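Local atomic coordinates of exported gluconolactonase (Xanthomonas campestris pv. campestris, PDB entry 3DR2), a protein that hydrolyses gluconolactone as a calcium-binding six-bladed beta-propeller of the SMP-30 family, and assembles as a dimer. Residues R6-G11 and T39-A44; L59-L64 and F292-P297; L70-R73 and T77-V80; A92-A95 and L99-C102. All blocks are in the same frame, centred on the assembly; numbering follows the deposited sequence.

Contact 1: residues R6-G11 and T39-A44; sequences RVRPAG and TLYDQA
In this six-bladed beta-propeller, strand 6-8 at the edge of one blade meets strand 38-41, next to the outermost strand of the neighbouring blade. Each is broken by a classic beta bulge: one sets Val7 and Arg8 opposite Val78, the other Leu40 and Tyr41 opposite Leu299. No direct hydrogen bond joins the two segments; the contact is made by side chains and a bridging water. Val7 meets the end of the Tyr41 side chain at about a right angle, its CG2 3.3 Å from Tyr41 OH and 3.7 Å from Tyr41 CE1. The CB of Arg8 sits at the edge of the same ring, 4.0 Å from Tyr41 CE1, while the backbone N of Gln43 lies over one face. With CG anti to the backbone N (chi1 -175°) and the chain extended as far as NE, Arg8 reaches along the seam past the Leu40 carbonyl. NE comes within 3.2 Å of Leu40 O, but at an angle too poor for a hydrogen bond. The guanidinium is held by other carbonyls instead: NH1 donates to Gly76 O in the turn of the adjoining hairpin and to Gly11 O at 3.1 Å, and NH2 bonds Pro12 O. Pro156 of the second subunit packs on Val7, Tyr41 and Gln43, so the seam is part of the dimer interface. The bridging water accepts from Arg8 NH2 at 2.9 Å and donates to Thr39 O at 2.8 Å.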
loop_
_atom_site.group_PDB
_atom_site.type_symbol
_atom_site.label_atom_id
_atom_site.label_comp_id
_atom_site.label_asym_id
_atom_site.label_seq_id
_atom_site.Cartn_x
_atom_site.Cartn_y
_atom_site.Cartn_z
ATOM N N ARG A 6 -12.488 6.149 10.551
ATOM C CA ARG A 6 -13.515 5.665 9.643
ATOM C C ARG A 6 -13.051 5.954 8.220
ATOM O O ARG A 6 -12.816 7.111 7.869
ATOM C CB ARG A 6 -14.836 6.385 9.911
ATOM C CG ARG A 6 -15.968 5.940 9.007
ATOM C CD ARG A 6 -17.032 7.010 8.909
ATOM N NE ARG A 6 -17.554 7.371 10.223
ATOM C CZ ARG A 6 -18.435 8.343 10.434
ATOM N NH1 ARG A 6 -18.856 8.598 11.667
ATOM N NH2 ARG A 6 -18.890 9.062 9.415
ATOM N N VAL A 7 -12.911 4.909 7.405
ATOM C CA VAL A 7 -12.459 5.081 6.030
ATOM C C VAL A 7 -13.581 5.087 4.987
ATOM O O VAL A 7 -13.336 5.342 3.814
ATOM C CB VAL A 7 -11.390 4.022 5.651
ATOM C CG1 VAL A 7 -10.089 4.320 6.394
ATOM C CG2 VAL A 7 -11.884 2.629 5.995
ATOM N N ARG A 8 -14.806 4.788 5.417
ATOM C CA ARG A 8 -15.972 4.839 4.532
ATOM C C ARG A 8 -17.182 5.182 5.389
ATOM O O ARG A 8 -17.460 4.511 6.377
ATOM C CB ARG A 8 -16.239 3.507 3.818
ATOM C CG ARG A 8 -17.388 3.607 2.793
ATOM C CD ARG A 8 -17.897 2.237 2.347
ATOM N NE ARG A 8 -18.844 2.293 1.229
ATOM C CZ ARG A 8 -20.151 2.518 1.342
ATOM N NH1 ARG A 8 -20.704 2.721 2.531
ATOM N NH2 ARG A 8 -20.916 2.517 0.258
ATOM N N PRO A 9 -17.904 6.252 5.037
ATOM C CA PRO A 9 -19.081 6.611 5.832
ATOM C C PRO A 9 -20.208 5.617 5.599
ATOM O O PRO A 9 -20.193 4.874 4.620
ATOM C CB PRO A 9 -19.429 8.010 5.325
ATOM C CG PRO A 9 -18.980 7.970 3.900
ATOM C CD PRO A 9 -17.639 7.258 3.995
ATOM N N ALA A 10 -21.180 5.594 6.504
ATOM C CA ALA A 10 -22.313 4.697 6.350
ATOM C C ALA A 10 -22.955 5.063 5.019
ATOM O O ALA A 10 -22.848 6.203 4.567
ATOM C CB ALA A 10 -23.305 4.901 7.490
ATOM N N GLY A 11 -23.612 4.103 4.386
ATOM C CA GLY A 11 -24.236 4.381 3.109
ATOM C C GLY A 11 -24.443 3.114 2.314
ATOM O O GLY A 11 -23.710 2.134 2.501
ATOM N N THR A 39 -20.513 -3.718 -4.403
ATOM C CA THR A 39 -19.208 -3.235 -3.968
ATOM C C THR A 39 -19.402 -2.566 -2.614
ATOM O O THR A 39 -20.178 -1.616 -2.495
ATOM C CB THR A 39 -18.637 -2.204 -4.960
ATOM O OG1 THR A 39 -18.479 -2.819 -6.242
ATOM C CG2 THR A 39 -17.288 -1.680 -4.472
ATOM N N LEU A 40 -18.701 -3.063 -1.596
ATOM C CA LEU A 40 -18.810 -2.509 -0.249
ATOM C C LEU A 40 -17.678 -1.545 0.080
ATOM O O LEU A 40 -17.821 -0.684 0.942
ATOM C CB LEU A 40 -18.825 -3.634 0.791
ATOM C CG LEU A 40 -19.927 -4.688 0.653
ATOM C CD1 LEU A 40 -19.803 -5.725 1.758
ATOM C CD2 LEU A 40 -21.283 -4.011 0.717
ATOM N N TYR A 41 -16.552 -1.702 -0.606
ATOM C CA TYR A 41 -15.392 -0.848 -0.382
ATOM C C TYR A 41 -14.513 -0.951 -1.616
ATOM O O TYR A 41 -14.414 -2.015 -2.213
ATOM C CB TYR A 41 -14.611 -1.335 0.846
ATOM C CG TYR A 41 -13.555 -0.377 1.361
ATOM C CD1 TYR A 41 -13.910 0.761 2.084
ATOM C CD2 TYR A 41 -12.195 -0.630 1.157
ATOM C CE1 TYR A 41 -12.943 1.624 2.598
ATOM C CE2 TYR A 41 -11.219 0.221 1.664
ATOM C CZ TYR A 41 -11.602 1.350 2.389
ATOM O OH TYR A 41 -10.648 2.188 2.927
ATOM N N ASP A 42 -13.886 0.145 -2.014
ATOM C CA ASP A 42 -13.020 0.094 -3.185
ATOM C C ASP A 42 -11.805 0.985 -3.027
ATOM O O ASP A 42 -11.207 1.402 -4.011
ATOM C CB ASP A 42 -13.808 0.489 -4.447
ATOM C CG ASP A 42 -14.248 1.951 -4.454
ATOM O OD1 ASP A 42 -14.008 2.686 -3.477
ATOM O OD2 ASP A 42 -14.852 2.365 -5.461
ATOM N N GLN A 43 -11.422 1.249 -1.780
ATOM C CA GLN A 43 -10.291 2.131 -1.520
ATOM C C GLN A 43 -9.048 1.487 -0.904
ATOM O O GLN A 43 -8.157 2.185 -0.435
ATOM C CB GLN A 43 -10.746 3.304 -0.644
ATOM C CG GLN A 43 -11.784 4.201 -1.313
ATOM C CD GLN A 43 -11.246 4.870 -2.560
ATOM O OE1 GLN A 43 -10.206 5.534 -2.518
ATOM N NE2 GLN A 43 -11.953 4.709 -3.675
ATOM N N ALA A 44 -8.977 0.161 -0.906
ATOM C CA ALA A 44 -7.798 -0.510 -0.355
ATOM C C ALA A 44 -6.792 -0.719 -1.481
ATOM O O ALA A 44 -6.960 -0.189 -2.576
ATOM C CB ALA A 44 -8.196 -1.859 0.231
HETATM O O HOH W 1 -19.684 1.059 -1.899
#

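Contact 2: residues L59-L64 and F292-P297; sequences LVWSDL and FITGGP
Leu59 opens the contact by laying its branch over one face of the Phe292 ring, where strand 58-63 of one propeller blade faces strand 290-295 of the next. Its CG stands 3.8 Å from the ring centroid of Phe292 and 23° off the ring normal, a CH-pi contact displaced toward the rim, with CG 3.5 Å from Phe292 CD1. CD2 of Leu59 covers the adjoining part of the ring, 3.6 Å from Phe292 CG. The leucine reaches over the ring because its CG is anti to the backbone N (chi1 -173°). Phe292 also meets the ring of Trp72, the planes about 60° apart. Two residues on, Trp61 passes alongside Thr294, and its CD1 touches Thr294 CG2 at 3.6 Å. The threonine offers this methyl to the indole while its OG1 hydrogen-bonds Ser280 OG; Trp61 NE1 has a weak hydrogen bond to Ser47 OG. No hydrogen bond crosses between the two strands, and Trp61 CA and Thr294 CA lie 8.0 Å apart. The chemistry is therefore that of blade-to-blade packing: buried carbon surfaces join the two sheets, and the polar atoms of Trp61 and Thr294 find their partners elsewhere.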
loop_
_atom_site.group_PDB
_atom_site.type_symbol
_atom_site.label_atom_id
_atom_site.label_comp_id
_atom_site.label_asym_id
_atom_site.label_seq_id
_atom_site.Cartn_x
_atom_site.Cartn_y
_atom_site.Cartn_z
ATOM N N LEU A 59 -17.732 -7.567 9.076
ATOM C CA LEU A 59 -16.925 -8.384 8.171
ATOM C C LEU A 59 -15.515 -7.807 8.295
ATOM O O LEU A 59 -15.265 -6.662 7.912
ATOM C CB LEU A 59 -17.405 -8.262 6.719
ATOM C CG LEU A 59 -16.761 -9.196 5.678
ATOM C CD1 LEU A 59 -15.300 -8.819 5.415
ATOM C CD2 LEU A 59 -16.856 -10.641 6.168
ATOM N N VAL A 60 -14.609 -8.599 8.852
ATOM C CA VAL A 60 -13.221 -8.200 9.053
ATOM C C VAL A 60 -12.352 -8.664 7.883
ATOM O O VAL A 60 -12.461 -9.805 7.458
ATOM C CB VAL A 60 -12.664 -8.856 10.336
ATOM C CG1 VAL A 60 -11.204 -8.487 10.517
ATOM C CG2 VAL A 60 -13.493 -8.438 11.548
ATOM N N TRP A 61 -11.502 -7.797 7.349
ATOM C CA TRP A 61 -10.621 -8.229 6.271
ATOM C C TRP A 61 -9.373 -7.361 6.265
ATOM O O TRP A 61 -9.347 -6.310 6.902
ATOM C CB TRP A 61 -11.358 -8.223 4.922
ATOM C CG TRP A 61 -11.337 -6.961 4.132
ATOM C CD1 TRP A 61 -10.563 -6.699 3.045
ATOM C CD2 TRP A 61 -12.177 -5.813 4.314
ATOM N NE1 TRP A 61 -10.871 -5.463 2.527
ATOM C CE2 TRP A 61 -11.859 -4.896 3.289
ATOM C CE3 TRP A 61 -13.172 -5.473 5.241
ATOM C CZ2 TRP A 61 -12.498 -3.657 3.163
ATOM C CZ3 TRP A 61 -13.807 -4.240 5.117
ATOM C CH2 TRP A 61 -13.465 -3.347 4.084
ATOM N N SER A 62 -8.330 -7.812 5.578
ATOM C CA SER A 62 -7.075 -7.072 5.557
ATOM C C SER A 62 -6.759 -6.326 4.281
ATOM O O SER A 62 -7.121 -6.756 3.197
ATOM C CB SER A 62 -5.891 -8.024 5.780
ATOM O OG SER A 62 -6.007 -8.738 6.986
ATOM N N ASP A 63 -6.086 -5.192 4.427
ATOM C CA ASP A 63 -5.574 -4.492 3.260
ATOM C C ASP A 63 -4.099 -4.804 3.507
ATOM O O ASP A 63 -3.418 -4.083 4.227
ATOM C CB ASP A 63 -5.790 -2.985 3.308
ATOM C CG ASP A 63 -5.179 -2.286 2.099
ATOM O OD1 ASP A 63 -5.381 -1.068 1.927
ATOM O OD2 ASP A 63 -4.487 -2.970 1.310
ATOM N N LEU A 64 -3.630 -5.910 2.938
ATOM C CA LEU A 64 -2.254 -6.373 3.133
ATOM C C LEU A 64 -1.198 -5.320 2.857
ATOM O O LEU A 64 -0.344 -5.044 3.696
ATOM C CB LEU A 64 -1.996 -7.587 2.240
ATOM C CG LEU A 64 -1.053 -8.714 2.684
ATOM C CD1 LEU A 64 -0.546 -9.411 1.435
ATOM C CD2 LEU A 64 0.110 -8.206 3.511
ATOM N N PHE A 292 -19.069 -12.781 0.983
ATOM C CA PHE A 292 -18.144 -11.657 0.903
ATOM C C PHE A 292 -16.919 -12.098 0.096
ATOM O O PHE A 292 -16.391 -13.197 0.298
ATOM C CB PHE A 292 -17.721 -11.225 2.308
ATOM C CG PHE A 292 -18.854 -10.696 3.146
ATOM C CD1 PHE A 292 -19.157 -9.340 3.146
ATOM C CD2 PHE A 292 -19.625 -11.556 3.921
ATOM C CE1 PHE A 292 -20.217 -8.843 3.908
ATOM C CE2 PHE A 292 -20.688 -11.070 4.687
ATOM C CZ PHE A 292 -20.980 -9.709 4.678
ATOM N N ILE A 293 -16.474 -11.236 -0.814
ATOM C CA ILE A 293 -15.328 -11.540 -1.671
ATOM C C ILE A 293 -14.320 -10.393 -1.666
ATOM O O ILE A 293 -14.697 -9.233 -1.812
ATOM C CB ILE A 293 -15.785 -11.757 -3.126
ATOM C CG1 ILE A 293 -16.949 -12.749 -3.173
ATOM C CG2 ILE A 293 -14.617 -12.265 -3.970
ATOM C CD1 ILE A 293 -17.572 -12.872 -4.547
ATOM N N THR A 294 -13.040 -10.717 -1.489
ATOM C CA THR A 294 -11.991 -9.696 -1.492
ATOM C C THR A 294 -11.205 -9.774 -2.794
ATOM O O THR A 294 -11.086 -10.844 -3.392
ATOM C CB THR A 294 -11.001 -9.881 -0.325
ATOM O OG1 THR A 294 -10.562 -11.246 -0.279
ATOM C CG2 THR A 294 -11.655 -9.504 0.998
ATOM N N GLY A 295 -10.665 -8.639 -3.227
ATOM C CA GLY A 295 -9.885 -8.615 -4.453
ATOM C C GLY A 295 -9.348 -7.224 -4.711
ATOM O O GLY A 295 -10.115 -6.280 -4.893
ATOM N N GLY A 296 -8.026 -7.085 -4.716
ATOM C CA GLY A 296 -7.437 -5.780 -4.949
ATOM C C GLY A 296 -7.977 -4.697 -4.032
ATOM O O GLY A 296 -8.089 -4.885 -2.823
ATOM N N PRO A 297 -8.343 -3.539 -4.587
ATOM C CA PRO A 297 -8.866 -2.446 -3.764
ATOM C C PRO A 297 -10.248 -2.714 -3.170
ATOM O O PRO A 297 -10.723 -1.940 -2.337
ATOM C CB PRO A 297 -8.916 -1.270 -4.744
ATOM C CG PRO A 297 -7.912 -1.630 -5.799
ATOM C CD PRO A 297 -8.153 -3.104 -5.981
#

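Contact 3: residues L70-R73 and T77-V80; sequences LGWR and TVDV
Arg73 and Asp79 form a salt bridge across an antiparallel beta hairpin, strands 68-73 and 78-83, within one blade of the propeller. Arg73 sets CG anti to its carbonyl carbon and then bends at chi2 (-55°), which folds the chain back over the neighbouring strand and leaves CG 3.8 Å from Thr77 CB. From there NE donates to Asp79 OD2 at 2.8 Å in a nearly straight bond, with the oxygen in the guanidinium plane and accepting through its anti lone pair. NH2 adds a weak bond to the same oxygen. The guanidinium and carboxylate planes stand 60° apart, and a single carboxylate oxygen takes both N-H groups. NH1 of Arg73 hydrogen-bonds Thr58 OG1, a second hold that should limit rotation of the group. The opposite face, carrying Leu70, Trp72, Val78 and Val80, is apolar: Val78 divides its methyls between two neighbours, CG1 4.0 Å from Leu70 CB and CG2 at the edge of the Trp72 indole, 4.0 Å from CD1. Trp72, with CG anti to the backbone N, meets Val78 at about a right angle and touches Leu40 beyond the hairpin. Gly71 and Asp79, a hydrogen-bonded pair, exchange two backbone hydrogen bonds, and near the turn Arg73 N donates to Thr77 O at 2.7 Å in an almost straight bond of 178°.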
loop_
_atom_site.group_PDB
_atom_site.type_symbol
_atom_site.label_atom_id
_atom_site.label_comp_id
_atom_site.label_asym_id
_atom_site.label_seq_id
_atom_site.Cartn_x
_atom_site.Cartn_y
_atom_site.Cartn_z
ATOM N N LEU A 70 -9.405 -3.969 8.306
ATOM C CA LEU A 70 -10.625 -3.163 8.256
ATOM C C LEU A 70 -11.856 -3.918 8.726
ATOM O O LEU A 70 -11.873 -5.147 8.749
ATOM C CB LEU A 70 -10.850 -2.687 6.822
ATOM C CG LEU A 70 -9.639 -1.978 6.207
ATOM C CD1 LEU A 70 -9.842 -1.788 4.718
ATOM C CD2 LEU A 70 -9.433 -0.639 6.911
ATOM N N GLY A 71 -12.892 -3.160 9.083
ATOM C CA GLY A 71 -14.131 -3.759 9.536
ATOM C C GLY A 71 -15.339 -3.123 8.870
ATOM O O GLY A 71 -15.568 -1.918 8.994
ATOM N N TRP A 72 -16.110 -3.936 8.155
ATOM C CA TRP A 72 -17.311 -3.461 7.477
ATOM C C TRP A 72 -18.500 -3.644 8.412
ATOM O O TRP A 72 -18.760 -4.757 8.868
ATOM C CB TRP A 72 -17.553 -4.268 6.202
ATOM C CG TRP A 72 -18.847 -3.947 5.519
ATOM C CD1 TRP A 72 -19.105 -2.887 4.697
ATOM C CD2 TRP A 72 -20.066 -4.693 5.607
ATOM N NE1 TRP A 72 -20.412 -2.929 4.264
ATOM C CE2 TRP A 72 -21.024 -4.026 4.807
ATOM C CE3 TRP A 72 -20.444 -5.861 6.284
ATOM C CZ2 TRP A 72 -22.338 -4.491 4.666
ATOM C CZ3 TRP A 72 -21.753 -6.322 6.142
ATOM C CH2 TRP A 72 -22.680 -5.634 5.336
ATOM N N ARG A 73 -19.201 -2.546 8.699
ATOM C CA ARG A 73 -20.380 -2.564 9.567
ATOM C C ARG A 73 -21.603 -2.709 8.658
ATOM O O ARG A 73 -21.582 -2.278 7.510
ATOM C CB ARG A 73 -20.478 -1.261 10.365
ATOM C CG ARG A 73 -19.167 -0.770 10.970
ATOM C CD ARG A 73 -18.474 -1.804 11.853
ATOM N NE ARG A 73 -17.388 -1.178 12.611
ATOM C CZ ARG A 73 -16.698 -1.766 13.584
ATOM N NH1 ARG A 73 -16.960 -3.023 13.935
ATOM N NH2 ARG A 73 -15.767 -1.080 14.240
ATOM N N THR A 77 -20.645 1.339 6.921
ATOM C CA THR A 77 -19.453 1.973 7.467
ATOM C C THR A 77 -18.280 1.007 7.461
ATOM O O THR A 77 -18.463 -0.197 7.641
ATOM C CB THR A 77 -19.672 2.411 8.922
ATOM O OG1 THR A 77 -20.746 3.353 8.983
ATOM C CG2 THR A 77 -18.407 3.048 9.485
ATOM N N VAL A 78 -17.084 1.539 7.220
ATOM C CA VAL A 78 -15.871 0.734 7.255
ATOM C C VAL A 78 -14.924 1.479 8.188
ATOM O O VAL A 78 -14.623 2.660 7.975
ATOM C CB VAL A 78 -15.212 0.575 5.861
ATOM C CG1 VAL A 78 -13.938 -0.263 5.989
ATOM C CG2 VAL A 78 -16.177 -0.106 4.896
ATOM N N ASP A 79 -14.482 0.790 9.235
ATOM C CA ASP A 79 -13.575 1.360 10.223
ATOM C C ASP A 79 -12.248 0.615 10.215
ATOM O O ASP A 79 -12.178 -0.537 9.804
ATOM C CB ASP A 79 -14.175 1.242 11.629
ATOM C CG ASP A 79 -15.449 2.031 11.788
ATOM O OD1 ASP A 79 -15.430 3.230 11.449
ATOM O OD2 ASP A 79 -16.461 1.460 12.255
ATOM N N VAL A 80 -11.195 1.286 10.667
ATOM C CA VAL A 80 -9.892 0.644 10.758
ATOM C C VAL A 80 -9.866 -0.039 12.127
ATOM O O VAL A 80 -9.935 0.634 13.163
ATOM C CB VAL A 80 -8.743 1.675 10.680
ATOM C CG1 VAL A 80 -7.398 0.971 10.864
ATOM C CG2 VAL A 80 -8.780 2.397 9.336
#

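Contact 4: residues A92-A95 and L99-C102; sequences AVDA and LVHC
Ala92 and Val100 satisfy each other's backbone in an antiparallel hydrogen-bonded pair, in the hairpin formed by strands 88-93 and 99-103, part of one propeller blade. Val100 N donates to Ala92 O at 2.9 Å, nearly straight at 174°, and Ala92 N returns a longer bond to Val100 O at 3.1 Å and 146°. Ala92 O also receives a CA-H contact from Leu99, 3.5 Å from its CA. Next along, Val93 and Leu99 make a non-hydrogen-bonded pair whose side chains meet through Val93 CG2 and Leu99 CD2, 3.8 Å apart. On the other face the fit is tight: in Val100 a chi1 of -70° sets CG1 anti to the carbonyl carbon and leaves CG2 between the backbone N and the carbonyl carbon, where it presses on Ala92 CB at 3.5 Å, closer than usual for two carbons. The polar side chains turn to residues outside the pair. Asp94 OD1 forms a salt bridge with Arg98 NE in the turn, and its OD2 a weak bond to Gln96 N. His101 has both ring nitrogens occupied, ND1 by Asn91 OD1 and NE2 by Ser112 OG. Within the sheet, strand 99-103 lies between 88-93 and 108-112. The Ala92 and Val100 face packs on Leu136 of strand 136-138 in another blade, whereas Val93 and Leu99 touch Trp53 of strand 47-53 from the blade on the other side.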
loop_
_atom_site.group_PDB
_atom_site.type_symbol
_atom_site.label_atom_id
_atom_site.label_comp_id
_atom_site.label_asym_id
_atom_site.label_seq_id
_atom_site.Cartn_x
_atom_site.Cartn_y
_atom_site.Cartn_z
ATOM N N ALA A 92 -9.356 -14.739 10.961
ATOM C CA ALA A 92 -10.323 -15.762 11.334
ATOM C C ALA A 92 -10.844 -15.388 12.713
ATOM O O ALA A 92 -10.296 -14.499 13.367
ATOM C CB ALA A 92 -9.666 -17.135 11.370
ATOM N N VAL A 93 -11.905 -16.059 13.149
ATOM C CA VAL A 93 -12.501 -15.786 14.450
ATOM C C VAL A 93 -12.563 -17.080 15.244
ATOM O O VAL A 93 -13.092 -18.074 14.758
ATOM C CB VAL A 93 -13.926 -15.226 14.291
ATOM C CG1 VAL A 93 -14.497 -14.854 15.660
ATOM C CG2 VAL A 93 -13.904 -14.019 13.372
ATOM N N ASP A 94 -12.023 -17.075 16.458
ATOM C CA ASP A 94 -12.035 -18.287 17.255
ATOM C C ASP A 94 -13.355 -18.497 17.984
ATOM O O ASP A 94 -14.283 -17.698 17.853
ATOM C CB ASP A 94 -10.838 -18.314 18.221
ATOM C CG ASP A 94 -10.939 -17.295 19.344
ATOM O OD1 ASP A 94 -9.899 -17.062 20.000
ATOM O OD2 ASP A 94 -12.035 -16.745 19.585
ATOM N N ALA A 95 -13.446 -19.590 18.730
ATOM C CA ALA A 95 -14.668 -19.915 19.451
ATOM C C ALA A 95 -15.083 -18.844 20.456
ATOM O O ALA A 95 -16.272 -18.671 20.724
ATOM C CB ALA A 95 -14.511 -21.258 20.148
ATOM N N LEU A 99 -10.380 -12.250 17.374
ATOM C CA LEU A 99 -9.806 -12.290 16.038
ATOM C C LEU A 99 -8.405 -12.879 16.089
ATOM O O LEU A 99 -7.611 -12.518 16.957
ATOM C CB LEU A 99 -9.713 -10.882 15.440
ATOM C CG LEU A 99 -10.990 -10.060 15.287
ATOM C CD1 LEU A 99 -10.662 -8.768 14.556
ATOM C CD2 LEU A 99 -12.036 -10.861 14.520
ATOM N N VAL A 100 -8.113 -13.796 15.170
ATOM C CA VAL A 100 -6.785 -14.388 15.068
ATOM C C VAL A 100 -6.270 -13.960 13.698
ATOM O O VAL A 100 -7.056 -13.818 12.758
ATOM C CB VAL A 100 -6.820 -15.927 15.196
ATOM C CG1 VAL A 100 -7.164 -16.311 16.638
ATOM C CG2 VAL A 100 -7.842 -16.515 14.240
ATOM N N HIS A 101 -4.958 -13.760 13.587
ATOM C CA HIS A 101 -4.365 -13.262 12.346
ATOM C C HIS A 101 -3.090 -13.945 11.873
ATOM O O HIS A 101 -2.327 -14.488 12.670
ATOM C CB HIS A 101 -4.007 -11.779 12.509
ATOM C CG HIS A 101 -5.024 -10.979 13.259
ATOM N ND1 HIS A 101 -6.156 -10.463 12.663
ATOM C CD2 HIS A 101 -5.078 -10.602 14.560
ATOM C CE1 HIS A 101 -6.862 -9.802 13.564
ATOM N NE2 HIS A 101 -6.229 -9.870 14.723
ATOM N N CYS A 102 -2.868 -13.869 10.560
ATOM C CA CYS A 102 -1.655 -14.364 9.921
ATOM C C CYS A 102 -0.908 -13.081 9.596
ATOM O O CYS A 102 -1.456 -12.206 8.921
ATOM C CB CYS A 102 -1.962 -15.076 8.608
ATOM S SG CYS A 102 -2.559 -16.749 8.793
#

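Overall arrangement
Contacts 1, 2 and 3 form one continuous cluster. Contact 3 lies within the blade that supplies segments 6-11 and 59-64, and contacts 1 and 2 join that blade to the one carrying 39-44 and 292-297. Their centres are 7 Å apart for contacts 1 and 3, and 11 Å for contact 2 with either. Tyr41 CD2 packs on Trp61 CZ2 at 3.6 Å. A bound calcium lies about 6 Å from the side chain of Ala92 in contact 4, and one about 8 Å from that of Thr294 in contact 2. Contact 4 belongs to the following blade and touches contact 2 only lightly, Val60 CG1 to Leu99 CD1 at 4.1 Å. Glu48, Asn134, Asn191 and Asp242 form a calcium site.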